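Transcriptional regulatory protein RcsB (PDB 5I4C) is the response regulator of the Rcs phosphorelay, binding regulatory DNA to control genes for capsule synthesis, biofilm formation and cell division, here seen as its receiver domain. Local coordinates at residues L81-T87 with I103-K109; I7-P13 with F35-L41; N2-V6 with L120-Q124; I71-K75 with V98-E104. One frame throughout, in Å; residues are numbered along the deposited sequence.

Contact 1: L81-T87 with I103-K109; sequences LSIIVLT and IEGIVLK
Glu104 and Ile83 exchange two bonds where strands 82-87 and 105-108 come together. Ile83 N donates to Glu104 OE1 over 2.8 Å, reaching the oxygen from above the carboxylate plane, 37° out of it. In return Ile83 O accepts from Glu104 N at 3.0 Å, in the carbonyl plane, and also takes a weak bond from Gly105 N. The Glu104 side chain folds back to reach its donor, with CG anti to its own carbonyl carbon and a bend at chi2 (75°). Its second oxygen, OE2, is bonded by a water that also donates weakly to Leu81 O.

Beyond this corner the pairing becomes regular parallel sheet. Val85 N donates to Gly105 O, Val107 N to Val85 O at 2.9 Å, Thr87 N to Val107 O, and Lys109 N to Thr87 O. This is the closing step of a beta-alpha-beta unit of the receiver fold, connected through helix 92-99; Ser82, Ile84 and Leu86 bond the neighbouring strand 52-56 and His51 just before it. On the side covered by helix 112-124, Ile84 CG2 meets Val107 CG2 at 3.8 Å. On the other, the Val85 and Ile103 side chains cross at about a right angle, Val85 CG2 3.9 Å from Ile103 CD1. Thr87 OG1 bonds to Asn89 O, while its CG2 touches Leu108 CD2 at 3.6 Å. Lys109 NZ forms salt bridges with Asp10 and Asp56, the predicted phosphorylation site.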
loop_
_atom_site.group_PDB
_atom_site.type_symbol
_atom_site.label_atom_id
_atom_site.label_comp_id
_atom_site.label_asym_id
_atom_site.label_seq_id
_atom_site.Cartn_x
_atom_site.Cartn_y
_atom_site.Cartn_z
ATOM N N LEU A 81 8.140 -2.885 24.914
ATOM C CA LEU A 81 7.329 -2.709 23.706
ATOM C C LEU A 81 7.751 -3.773 22.700
ATOM O O LEU A 81 8.950 -3.895 22.373
ATOM C CB LEU A 81 7.546 -1.333 23.122
ATOM C CG LEU A 81 6.711 -0.976 21.903
ATOM C CD1 LEU A 81 5.229 -0.950 22.206
ATOM C CD2 LEU A 81 7.152 0.363 21.349
ATOM N N SER A 82 6.780 -4.539 22.235
ATOM C CA SER A 82 7.068 -5.629 21.296
ATOM C C SER A 82 7.108 -4.986 19.963
ATOM O O SER A 82 6.419 -4.014 19.720
ATOM C CB SER A 82 6.008 -6.690 21.345
ATOM O OG SER A 82 5.948 -7.291 22.610
ATOM N N ILE A 83 7.952 -5.482 19.103
ATOM C CA ILE A 83 8.125 -4.867 17.812
ATOM C C ILE A 83 7.988 -5.896 16.700
ATOM O O ILE A 83 8.605 -6.971 16.769
ATOM C CB ILE A 83 9.495 -4.257 17.697
ATOM C CG1 ILE A 83 9.678 -3.187 18.731
ATOM C CG2 ILE A 83 9.708 -3.675 16.297
ATOM C CD1 ILE A 83 11.139 -2.803 18.810
ATOM N N ILE A 84 7.102 -5.595 15.772
ATOM C CA ILE A 84 7.022 -6.249 14.486
ATOM C C ILE A 84 7.534 -5.323 13.412
ATOM O O ILE A 84 6.986 -4.214 13.210
ATOM C CB ILE A 84 5.618 -6.704 14.134
ATOM C CG1 ILE A 84 5.141 -7.743 15.156
ATOM C CG2 ILE A 84 5.581 -7.324 12.723
ATOM C CD1 ILE A 84 3.668 -8.101 15.008
ATOM N N VAL A 85 8.569 -5.802 12.713
ATOM C CA VAL A 85 9.132 -5.109 11.565
ATOM C C VAL A 85 8.403 -5.509 10.271
ATOM O O VAL A 85 8.229 -6.671 10.035
ATOM C CB VAL A 85 10.645 -5.338 11.468
ATOM C CG1 VAL A 85 11.237 -4.869 10.147
ATOM C CG2 VAL A 85 11.301 -4.555 12.608
ATOM N N LEU A 86 8.048 -4.515 9.464
ATOM C CA LEU A 86 7.520 -4.673 8.112
ATOM C C LEU A 86 8.664 -4.547 7.128
ATOM O O LEU A 86 9.381 -3.534 7.151
ATOM C CB LEU A 86 6.518 -3.530 7.792
ATOM C CG LEU A 86 5.270 -3.441 8.671
ATOM C CD1 LEU A 86 4.439 -2.189 8.337
ATOM C CD2 LEU A 86 4.474 -4.738 8.509
ATOM N N THR A 87 8.870 -5.556 6.301
ATOM C CA THR A 87 10.014 -5.542 5.459
ATOM C C THR A 87 9.637 -5.648 3.985
ATOM O O THR A 87 8.699 -6.332 3.590
ATOM C CB THR A 87 11.043 -6.594 5.917
ATOM O OG1 THR A 87 12.222 -6.337 5.190
ATOM C CG2 THR A 87 10.585 -7.973 5.702
ATOM N N ILE A 103 13.775 -8.691 18.420
ATOM C CA ILE A 103 12.429 -8.245 18.114
ATOM C C ILE A 103 11.484 -9.440 18.018
ATOM O O ILE A 103 11.902 -10.583 17.942
ATOM C CB ILE A 103 12.422 -7.340 16.878
ATOM C CG1 ILE A 103 13.001 -8.011 15.662
ATOM C CG2 ILE A 103 13.224 -6.077 17.170
ATOM C CD1 ILE A 103 12.127 -7.802 14.511
ATOM N N GLU A 104 10.193 -9.181 18.021
ATOM C CA GLU A 104 9.231 -10.222 18.119
ATOM C C GLU A 104 8.722 -10.736 16.776
ATOM O O GLU A 104 8.271 -11.880 16.676
ATOM C CB GLU A 104 8.065 -9.775 18.997
ATOM C CG GLU A 104 8.413 -9.759 20.465
ATOM C CD GLU A 104 9.303 -8.585 20.876
ATOM O OE1 GLU A 104 9.478 -7.586 20.137
ATOM O OE2 GLU A 104 9.868 -8.685 21.956
ATOM N N GLY A 105 8.795 -9.940 15.727
ATOM C CA GLY A 105 8.203 -10.389 14.503
ATOM C C GLY A 105 8.740 -9.670 13.344
ATOM O O GLY A 105 9.250 -8.521 13.492
ATOM N N ILE A 106 8.697 -10.369 12.209
ATOM C CA ILE A 106 9.027 -9.802 10.913
ATOM C C ILE A 106 7.946 -10.240 9.951
ATOM O O ILE A 106 7.627 -11.395 9.881
ATOM C CB ILE A 106 10.430 -10.244 10.358
ATOM C CG1 ILE A 106 11.537 -9.736 11.260
ATOM C CG2 ILE A 106 10.602 -9.662 8.962
ATOM C CD1 ILE A 106 12.866 -10.379 11.001
ATOM N N VAL A 107 7.375 -9.304 9.225
ATOM C CA VAL A 107 6.293 -9.588 8.250
ATOM C C VAL A 107 6.636 -8.925 6.953
ATOM O O VAL A 107 6.999 -7.754 6.970
ATOM C CB VAL A 107 4.979 -8.978 8.782
ATOM C CG1 VAL A 107 3.855 -8.939 7.716
ATOM C CG2 VAL A 107 4.549 -9.797 9.994
ATOM N N LEU A 108 6.442 -9.612 5.843
ATOM C CA LEU A 108 6.624 -8.971 4.558
ATOM C C LEU A 108 5.524 -7.957 4.387
ATOM O O LEU A 108 4.348 -8.289 4.466
ATOM C CB LEU A 108 6.612 -9.943 3.408
ATOM C CG LEU A 108 7.643 -11.027 3.483
ATOM C CD1 LEU A 108 7.486 -12.011 2.305
ATOM C CD2 LEU A 108 8.991 -10.350 3.472
ATOM N N LYS A 109 5.927 -6.710 4.171
ATOM C CA LYS A 109 4.987 -5.605 4.140
ATOM C C LYS A 109 3.858 -5.876 3.157
ATOM O O LYS A 109 2.679 -5.619 3.426
ATOM C CB LYS A 109 5.743 -4.327 3.732
ATOM C CG LYS A 109 4.893 -3.085 3.847
ATOM C CD LYS A 109 5.468 -1.861 3.142
ATOM C CE LYS A 109 6.620 -1.370 3.902
ATOM N NZ LYS A 109 6.893 0.035 3.592
HETATM O O HOH W 1 9.733 -6.437 23.822
#

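Contact 2: I7-P13 with F35-L41; sequences IIADDHP and FEDSTAL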
loop_
_atom_site.group_PDB
_atom_site.type_symbol
_atom_site.label_atom_id
_atom_site.label_comp_id
_atom_site.label_asym_id
_atom_site.label_seq_id
_atom_site.Cartn_x
_atom_site.Cartn_y
_atom_site.Cartn_z
ATOM N N ILE A 7 0.484 0.210 17.514
ATOM C CA ILE A 7 0.793 1.426 16.752
ATOM C C ILE A 7 1.313 0.941 15.421
ATOM O O ILE A 7 2.040 -0.069 15.382
ATOM C CB ILE A 7 1.894 2.242 17.470
ATOM C CG1 ILE A 7 1.374 2.772 18.789
ATOM C CG2 ILE A 7 2.416 3.340 16.602
ATOM C CD1 ILE A 7 2.409 3.558 19.530
ATOM N N ILE A 8 0.976 1.632 14.356
ATOM C CA ILE A 8 1.450 1.243 13.055
ATOM C C ILE A 8 2.237 2.403 12.482
ATOM O O ILE A 8 1.798 3.575 12.573
ATOM C CB ILE A 8 0.313 0.746 12.138
ATOM C CG1 ILE A 8 -0.741 1.801 11.860
ATOM C CG2 ILE A 8 -0.457 -0.400 12.789
ATOM C CD1 ILE A 8 -1.862 1.309 10.901
ATOM N N ALA A 9 3.401 2.106 11.912
ATOM C CA ALA A 9 4.257 3.163 11.428
ATOM C C ALA A 9 4.853 2.811 10.078
ATOM O O ALA A 9 5.444 1.731 9.894
ATOM C CB ALA A 9 5.348 3.470 12.440
ATOM N N ASP A 10 4.583 3.679 9.105
ATOM C CA ASP A 10 5.082 3.509 7.726
ATOM C C ASP A 10 4.956 4.827 7.030
ATOM O O ASP A 10 3.975 5.540 7.259
ATOM C CB ASP A 10 4.286 2.478 6.957
ATOM C CG ASP A 10 5.035 2.003 5.666
ATOM O OD1 ASP A 10 5.805 1.062 5.710
ATOM O OD2 ASP A 10 4.873 2.554 4.606
ATOM N N ASP A 11 5.877 5.143 6.152
ATOM C CA ASP A 11 5.744 6.466 5.494
ATOM C C ASP A 11 4.854 6.421 4.253
ATOM O O ASP A 11 4.848 7.373 3.519
ATOM C CB ASP A 11 7.107 7.128 5.239
ATOM C CG ASP A 11 7.966 6.350 4.291
ATOM O OD1 ASP A 11 7.833 5.097 4.290
ATOM O OD2 ASP A 11 8.786 7.000 3.586
ATOM N N HIS A 12 4.122 5.317 4.020
ATOM C CA HIS A 12 3.219 5.226 2.884
ATOM C C HIS A 12 1.790 5.160 3.397
ATOM O O HIS A 12 1.440 4.181 4.045
ATOM C CB HIS A 12 3.550 3.990 2.052
ATOM C CG HIS A 12 4.706 4.181 1.141
ATOM N ND1 HIS A 12 5.921 3.590 1.368
ATOM C CD2 HIS A 12 4.863 4.959 0.062
ATOM C CE1 HIS A 12 6.757 3.933 0.411
ATOM N NE2 HIS A 12 6.140 4.786 -0.382
ATOM N N PRO A 13 0.974 6.204 3.148
ATOM C CA PRO A 13 -0.370 6.224 3.697
ATOM C C PRO A 13 -1.176 5.005 3.264
ATOM O O PRO A 13 -1.910 4.475 4.051
ATOM C CB PRO A 13 -0.956 7.516 3.144
ATOM C CG PRO A 13 0.219 8.391 3.063
ATOM C CD PRO A 13 1.360 7.518 2.637
ATOM N N PHE A 35 1.804 6.516 12.528
ATOM C CA PHE A 35 2.831 7.490 12.249
ATOM C C PHE A 35 3.531 7.259 10.924
ATOM O O PHE A 35 3.537 6.137 10.408
ATOM C CB PHE A 35 3.853 7.366 13.401
ATOM C CG PHE A 35 3.238 7.638 14.718
ATOM C CD1 PHE A 35 3.079 8.942 15.125
ATOM C CD2 PHE A 35 2.769 6.607 15.529
ATOM C CE1 PHE A 35 2.473 9.216 16.327
ATOM C CE2 PHE A 35 2.115 6.880 16.729
ATOM C CZ PHE A 35 1.999 8.202 17.134
ATOM N N GLU A 36 4.107 8.317 10.382
ATOM C CA GLU A 36 4.879 8.298 9.159
ATOM C C GLU A 36 6.302 8.771 9.287
ATOM O O GLU A 36 6.983 8.981 8.274
ATOM C CB GLU A 36 4.133 9.165 8.127
ATOM C CG GLU A 36 2.689 8.706 8.037
ATOM C CD GLU A 36 1.877 9.357 6.930
ATOM O OE1 GLU A 36 0.612 9.302 7.084
ATOM O OE2 GLU A 36 2.485 9.843 5.907
ATOM N N ASP A 37 6.755 9.015 10.513
ATOM C CA ASP A 37 8.048 9.647 10.780
ATOM C C ASP A 37 8.413 9.145 12.156
ATOM O O ASP A 37 7.545 9.073 13.025
ATOM C CB ASP A 37 7.876 11.196 10.702
ATOM C CG ASP A 37 9.118 11.986 11.086
ATOM O OD1 ASP A 37 9.498 11.892 12.251
ATOM O OD2 ASP A 37 9.690 12.783 10.268
ATOM N N SER A 38 9.665 8.798 12.387
ATOM C CA SER A 38 9.991 8.241 13.684
ATOM C C SER A 38 10.061 9.312 14.777
ATOM O O SER A 38 10.014 8.971 15.955
ATOM C CB SER A 38 11.337 7.514 13.629
ATOM O OG SER A 38 12.421 8.345 13.276
ATOM N N THR A 39 10.182 10.614 14.431
ATOM C CA THR A 39 10.140 11.619 15.459
ATOM C C THR A 39 8.752 11.748 16.102
ATOM O O THR A 39 8.617 11.848 17.326
ATOM C CB THR A 39 10.530 12.991 14.908
ATOM O OG1 THR A 39 11.858 12.903 14.415
ATOM C CG2 THR A 39 10.471 14.050 15.996
ATOM N N ALA A 40 7.734 11.801 15.255
ATOM C CA ALA A 40 6.362 11.783 15.689
ATOM C C ALA A 40 6.064 10.514 16.477
ATOM O O ALA A 40 5.474 10.568 17.539
ATOM C CB ALA A 40 5.422 11.914 14.462
ATOM N N LEU A 41 6.497 9.373 15.982
ATOM C CA LEU A 41 6.381 8.141 16.721
ATOM C C LEU A 41 6.935 8.174 18.162
ATOM O O LEU A 41 6.225 7.844 19.144
ATOM C CB LEU A 41 7.164 7.046 15.977
ATOM C CG LEU A 41 7.230 5.671 16.666
ATOM C CD1 LEU A 41 5.862 5.100 16.954
ATOM C CD2 LEU A 41 7.922 4.668 15.771
HETATM O O HOH W 2 4.328 9.963 4.171
#
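Ile7 opens the contact by setting its CG2 methyl at the edge of the Phe35 ring, in the ring plane, 3.5 Å from CD2. The same methyl lies 3.9 Å from Leu41 CD1, so it fills the angle between the ring and the helix beginning at Ser38. CG2 stands anti to the Ile7 backbone N, which turns it toward both partners. Here strand 4-9 of the parallel receiver sheet meets the end of the edge strand 29-35, close to Asp56, the predicted phosphorylation site.

Ile8 supplies its carbonyl oxygen to Phe35 N at 2.9 Å, in the carbonyl plane. Ala9 forms the parallel bridge with Phe35, and its CB faces Phe35 CB at 4.3 Å. Asp10 N then donates to Phe35 O over 3.0 Å, so the two polar backbone atoms of Phe35 are held by residues on both sides of Ala9. Asp10 leaves the backbone away from segment 35-41; its OD1 forms a salt bridge with Lys109 and lies near Asp56, a like charge, while OD2 accepts from His12 N at 2.9 Å to make an Asx turn. This turn sits just before helix 13-23, with His12 at the N-cap position.

Asp11 brings CB to 3.6 Å from Glu36 O, and its own carbonyl oxygen shares with Glu36 OE2 one water that donates to both. Pro13 packs against Gln110 of the second subunit and crosses the extended Glu36 side chain at about a right angle, with Pro13 CG 3.9 Å from Glu36 OE2.

Contact 3: N2-V6 with L120-Q124; sequences NNMNV and LAALQ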
loop_
_atom_site.group_PDB
_atom_site.type_symbol
_atom_site.label_atom_id
_atom_site.label_comp_id
_atom_site.label_asym_id
_atom_site.label_seq_id
_atom_site.Cartn_x
_atom_site.Cartn_y
_atom_site.Cartn_z
ATOM N N ASN A 2 -6.004 -10.309 26.675
ATOM C CA ASN A 2 -6.692 -10.551 25.377
ATOM C C ASN A 2 -6.600 -9.326 24.415
ATOM O O ASN A 2 -6.177 -9.464 23.273
ATOM C CB ASN A 2 -8.146 -10.889 25.658
ATOM C CG ASN A 2 -8.861 -11.478 24.469
ATOM O OD1 ASN A 2 -8.290 -11.708 23.404
ATOM N ND2 ASN A 2 -10.131 -11.753 24.658
ATOM N N ASN A 3 -7.011 -8.147 24.877
ATOM C CA ASN A 3 -6.909 -6.931 24.086
ATOM C C ASN A 3 -5.462 -6.504 23.801
ATOM O O ASN A 3 -4.628 -6.447 24.697
ATOM C CB ASN A 3 -7.636 -5.788 24.763
ATOM C CG ASN A 3 -8.257 -4.885 23.765
ATOM O OD1 ASN A 3 -9.438 -5.046 23.423
ATOM N ND2 ASN A 3 -7.463 -4.004 23.205
ATOM N N MET A 4 -5.175 -6.187 22.549
ATOM C CA MET A 4 -3.857 -5.738 22.178
ATOM C C MET A 4 -3.914 -4.370 21.483
ATOM O O MET A 4 -4.573 -4.206 20.456
ATOM C CB MET A 4 -3.227 -6.794 21.306
ATOM C CG MET A 4 -1.780 -6.534 20.940
ATOM S SD MET A 4 -1.203 -7.900 19.888
ATOM C CE MET A 4 -0.921 -9.221 21.061
ATOM N N ASN A 5 -3.182 -3.389 22.034
ATOM C CA ASN A 5 -3.118 -2.060 21.456
ATOM C C ASN A 5 -1.872 -1.999 20.646
ATOM O O ASN A 5 -0.769 -2.354 21.163
ATOM C CB ASN A 5 -3.068 -0.998 22.511
ATOM C CG ASN A 5 -4.362 -0.873 23.255
ATOM O OD1 ASN A 5 -5.436 -1.215 22.738
ATOM N ND2 ASN A 5 -4.272 -0.404 24.485
ATOM N N VAL A 6 -2.029 -1.580 19.396
ATOM C CA VAL A 6 -0.908 -1.540 18.433
ATOM C C VAL A 6 -0.762 -0.162 17.836
ATOM O O VAL A 6 -1.726 0.581 17.686
ATOM C CB VAL A 6 -1.010 -2.679 17.348
ATOM C CG1 VAL A 6 -1.392 -4.056 17.953
ATOM C CG2 VAL A 6 -2.007 -2.353 16.257
ATOM N N LEU A 120 0.366 -11.275 15.095
ATOM C CA LEU A 120 -0.175 -10.786 16.348
ATOM C C LEU A 120 -0.738 -11.931 17.237
ATOM O O LEU A 120 -0.584 -11.875 18.444
ATOM C CB LEU A 120 -1.262 -9.737 16.104
ATOM C CG LEU A 120 -0.751 -8.430 15.487
ATOM C CD1 LEU A 120 -1.946 -7.505 15.327
ATOM C CD2 LEU A 120 0.282 -7.776 16.359
ATOM N N ALA A 121 -1.407 -12.917 16.647
ATOM C CA ALA A 121 -1.804 -14.159 17.415
ATOM C C ALA A 121 -0.610 -14.873 18.013
ATOM O O ALA A 121 -0.652 -15.320 19.152
ATOM C CB ALA A 121 -2.560 -15.118 16.524
ATOM N N ALA A 122 0.473 -14.979 17.237
ATOM C CA ALA A 122 1.711 -15.591 17.733
ATOM C C ALA A 122 2.241 -14.823 18.920
ATOM O O ALA A 122 2.612 -15.424 19.985
ATOM C CB ALA A 122 2.773 -15.651 16.644
ATOM N N LEU A 123 2.357 -13.508 18.737
ATOM C CA LEU A 123 2.779 -12.631 19.840
ATOM C C LEU A 123 1.961 -12.810 21.105
ATOM O O LEU A 123 2.509 -12.815 22.247
ATOM C CB LEU A 123 2.718 -11.162 19.459
ATOM C CG LEU A 123 4.073 -10.646 18.990
ATOM C CD1 LEU A 123 4.667 -11.435 17.821
ATOM C CD2 LEU A 123 4.012 -9.144 18.689
ATOM N N GLN A 124 0.655 -12.865 20.933
ATOM C CA GLN A 124 -0.213 -13.163 22.065
ATOM C C GLN A 124 0.118 -14.458 22.819
ATOM O O GLN A 124 -0.175 -14.543 23.967
ATOM C CB GLN A 124 -1.664 -13.252 21.626
ATOM C CG GLN A 124 -2.356 -11.947 21.776
ATOM C CD GLN A 124 -3.750 -12.055 22.287
ATOM O OE1 GLN A 124 -4.415 -13.085 22.107
ATOM N NE2 GLN A 124 -4.247 -10.963 22.838
HETATM O O HOH W 3 -2.792 -8.651 24.661
#
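Leu120 meets the amino-terminal strand through both of its methyl groups. CD2 lies 3.8 Å from Met4 SD, the two side chains meeting at a slant, and CD1 makes a looser contact of 4.4 Å with Val6 CG1. The Leu120 side chain takes CG anti to its carbonyl carbon (chi1 -67°) and then runs on extended, which carries the two methyls out toward the strand. Its carbonyl oxygen accepts from Gln124 N in the helix.

The contact is helix-on-sheet packing within the alternating alpha/beta receiver fold: helix 112-124 covers the face of the sheet carrying Met4, Val6 and Ile84. Strand 4-6 and helix 120-124 run with their axes 11.2 Å apart at closest and at 129° to one another. Leu120 reaches onward to Val29 and Ile84.

One turn later, Leu123 faces the same strand and also packs on Val52, Ser82 and Ile84 of the adjoining strands, and on Glu104. Met4 itself is extended as far as SD, with CG anti to the backbone N (chi1 -174°), so that the sulfur is carried across to Leu120; the position of its terminal methyl, CE, is doubtful, because it is modelled too close to Gln124.

Gln124 is the polar end of the contact. Its NE2 is placed to donate to Asn2 O, but the separation is too short and Asn2 too poorly ordered for the detail to be trusted. A water that donates to Asn3 O at 2.9 Å would accept from Gln124 NE2, a link that depends on the same uncertain amide.

Contact 4: I71-K75 with V98-E104; sequences IKYIK and VLDLDIE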
loop_
_atom_site.group_PDB
_atom_site.type_symbol
_atom_site.label_atom_id
_atom_site.label_comp_id
_atom_site.label_asym_id
_atom_site.label_seq_id
_atom_site.Cartn_x
_atom_site.Cartn_y
_atom_site.Cartn_z
ATOM N N ILE A 71 15.612 0.943 15.958
ATOM C CA ILE A 71 15.337 -0.191 16.848
ATOM C C ILE A 71 16.062 -0.141 18.170
ATOM O O ILE A 71 15.469 -0.406 19.228
ATOM C CB ILE A 71 15.583 -1.552 16.188
ATOM C CG1 ILE A 71 14.641 -1.808 15.013
ATOM C CG2 ILE A 71 15.399 -2.703 17.201
ATOM C CD1 ILE A 71 13.290 -1.217 15.210
ATOM N N LYS A 72 17.325 0.173 18.115
ATOM C CA LYS A 72 18.155 0.336 19.325
ATOM C C LYS A 72 17.613 1.406 20.244
ATOM O O LYS A 72 17.553 1.237 21.445
ATOM C CB LYS A 72 19.574 0.726 18.921
ATOM C CG LYS A 72 20.397 -0.427 18.426
ATOM C CD LYS A 72 21.780 0.057 17.970
ATOM C CE LYS A 72 22.849 -0.735 18.665
ATOM N NZ LYS A 72 24.089 -0.586 17.897
ATOM N N TYR A 73 17.229 2.520 19.683
ATOM C CA TYR A 73 16.552 3.562 20.439
ATOM C C TYR A 73 15.304 3.023 21.181
ATOM O O TYR A 73 15.174 3.192 22.411
ATOM C CB TYR A 73 16.219 4.781 19.542
ATOM C CG TYR A 73 15.714 5.935 20.355
ATOM C CD1 TYR A 73 14.386 5.960 20.792
ATOM C CD2 TYR A 73 16.590 6.932 20.844
ATOM C CE1 TYR A 73 13.915 6.942 21.640
ATOM C CE2 TYR A 73 16.102 7.965 21.663
ATOM C CZ TYR A 73 14.770 7.958 22.053
ATOM O OH TYR A 73 14.227 8.874 22.867
ATOM N N ILE A 74 14.420 2.361 20.459
ATOM C CA ILE A 74 13.150 1.842 21.052
ATOM C C ILE A 74 13.413 0.756 22.099
ATOM O O ILE A 74 12.760 0.741 23.178
ATOM C CB ILE A 74 12.194 1.344 19.962
ATOM C CG1 ILE A 74 11.808 2.522 19.070
ATOM C CG2 ILE A 74 10.927 0.768 20.571
ATOM C CD1 ILE A 74 11.125 2.153 17.829
ATOM N N LYS A 75 14.351 -0.154 21.824
ATOM C CA LYS A 75 14.644 -1.204 22.796
ATOM C C LYS A 75 15.148 -0.659 24.082
ATOM O O LYS A 75 14.859 -1.203 25.118
ATOM C CB LYS A 75 15.678 -2.215 22.338
ATOM C CG LYS A 75 15.373 -2.990 21.083
ATOM C CD LYS A 75 14.063 -3.747 21.112
ATOM C CE LYS A 75 14.049 -5.004 22.005
ATOM N NZ LYS A 75 12.709 -5.713 21.857
ATOM N N VAL A 98 18.533 -7.283 12.448
ATOM C CA VAL A 98 17.397 -6.962 13.275
ATOM C C VAL A 98 16.950 -8.130 14.193
ATOM O O VAL A 98 16.595 -7.888 15.361
ATOM C CB VAL A 98 16.221 -6.383 12.413
ATOM C CG1 VAL A 98 15.417 -7.458 11.671
ATOM C CG2 VAL A 98 15.315 -5.539 13.289
ATOM N N LEU A 99 16.958 -9.365 13.680
ATOM C CA LEU A 99 16.644 -10.523 14.530
ATOM C C LEU A 99 17.588 -10.637 15.725
ATOM O O LEU A 99 17.128 -10.951 16.798
ATOM C CB LEU A 99 16.597 -11.833 13.755
ATOM C CG LEU A 99 15.303 -12.005 12.929
ATOM C CD1 LEU A 99 15.408 -13.030 11.772
ATOM C CD2 LEU A 99 14.110 -12.322 13.841
ATOM N N ASP A 100 18.862 -10.274 15.568
ATOM C CA ASP A 100 19.808 -10.244 16.693
ATOM C C ASP A 100 19.396 -9.299 17.778
ATOM O O ASP A 100 19.892 -9.426 18.885
ATOM C CB ASP A 100 21.191 -9.757 16.257
ATOM C CG ASP A 100 21.919 -10.743 15.374
ATOM O OD1 ASP A 100 21.356 -11.798 14.993
ATOM O OD2 ASP A 100 23.075 -10.438 15.039
ATOM N N LEU A 101 18.531 -8.316 17.476
ATOM C CA LEU A 101 18.154 -7.330 18.477
ATOM C C LEU A 101 16.969 -7.842 19.312
ATOM O O LEU A 101 16.525 -7.179 20.254
ATOM C CB LEU A 101 17.882 -5.943 17.819
ATOM C CG LEU A 101 19.070 -5.270 17.096
ATOM C CD1 LEU A 101 18.674 -3.949 16.452
ATOM C CD2 LEU A 101 20.260 -5.069 18.030
ATOM N N ASP A 102 16.453 -9.013 18.978
ATOM C CA ASP A 102 15.445 -9.675 19.818
ATOM C C ASP A 102 14.097 -8.967 19.656
ATOM O O ASP A 102 13.339 -8.738 20.580
ATOM C CB ASP A 102 15.893 -9.836 21.307
ATOM C CG ASP A 102 15.045 -10.896 22.078
ATOM O OD1 ASP A 102 14.774 -11.991 21.542
ATOM O OD2 ASP A 102 14.586 -10.610 23.200
ATOM N N ILE A 103 13.775 -8.691 18.420
ATOM C CA ILE A 103 12.429 -8.245 18.114
ATOM C C ILE A 103 11.484 -9.440 18.018
ATOM O O ILE A 103 11.902 -10.583 17.942
ATOM C CB ILE A 103 12.422 -7.340 16.878
ATOM C CG1 ILE A 103 13.001 -8.011 15.662
ATOM C CG2 ILE A 103 13.224 -6.077 17.170
ATOM C CD1 ILE A 103 12.127 -7.802 14.511
ATOM N N GLU A 104 10.193 -9.181 18.021
ATOM C CA GLU A 104 9.231 -10.222 18.119
ATOM C C GLU A 104 8.722 -10.736 16.776
ATOM O O GLU A 104 8.271 -11.880 16.676
ATOM C CB GLU A 104 8.065 -9.775 18.997
ATOM C CG GLU A 104 8.413 -9.759 20.465
ATOM C CD GLU A 104 9.303 -8.585 20.876
ATOM O OE1 GLU A 104 9.478 -7.586 20.137
ATOM O OE2 GLU A 104 9.868 -8.685 21.956
#
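Ile71 turns CG1 beside its backbone N (chi1 -64°), which leaves CG2 anti to that N and directed at Leu101 across the contact, while Lys75 bends at chi2 and chi3 to bring its ammonium group round to the backbone of Asp102. These two side chains, one helical turn apart, join helix 67-77 to the turn that follows helix 92-99 in the receiver fold, both on the face of the sheet carrying Ile83, Val85 and Ile106.

Ile71 CG2 touches Leu101 CD1 at 3.6 Å and Ile103 CG2 at 4.0 Å, so one methyl is shared by two residues of the opposite segment. With Ile103 the side chains cross at about a right angle. CG1 of Ile71 faces Val98 CG2 at a looser 4.2 Å. Leu101 lies within a type I beta turn from Leu99 to Asp102, closed by Asp102 N on Leu99 O at 3.0 Å, and Asp102 leaves helical geometry with a positive phi of 75°.

Lys75 passes its CE beside Leu101 O, and its NZ makes a weak bond of 3.3 Å to Asp102 O. The carboxylate of Asp102 is paired instead with Lys128. Glu104 OE1 is already bonded by Ile83 N; Lys75 is a second, more distant neighbour that probably adds a modest attraction beyond salt-bridge length, its NZ standing 4.1 Å from Glu104 OE1.

In the fold
Contacts 1, 2 and 3 all reach the same five-stranded parallel sheet. Contacts 2 and 3 use successive parts of strand 4-9, their centres about 20 Å apart on opposite sides of the chain's centre. Contact 3 joins residues near the two ends of the modelled chain and encloses the other contacts along the sequence. Contact 2 closes before contacts 1 and 4 begin; those two alternate their segments, share Ile103 and Glu104, and have centres about 9 Å apart. Contacts 1 and 2 meet where Lys109 bridges to Asp10, which brings the last strand's end beside the acidic cluster around the predicted phosphorylation site, Asp56.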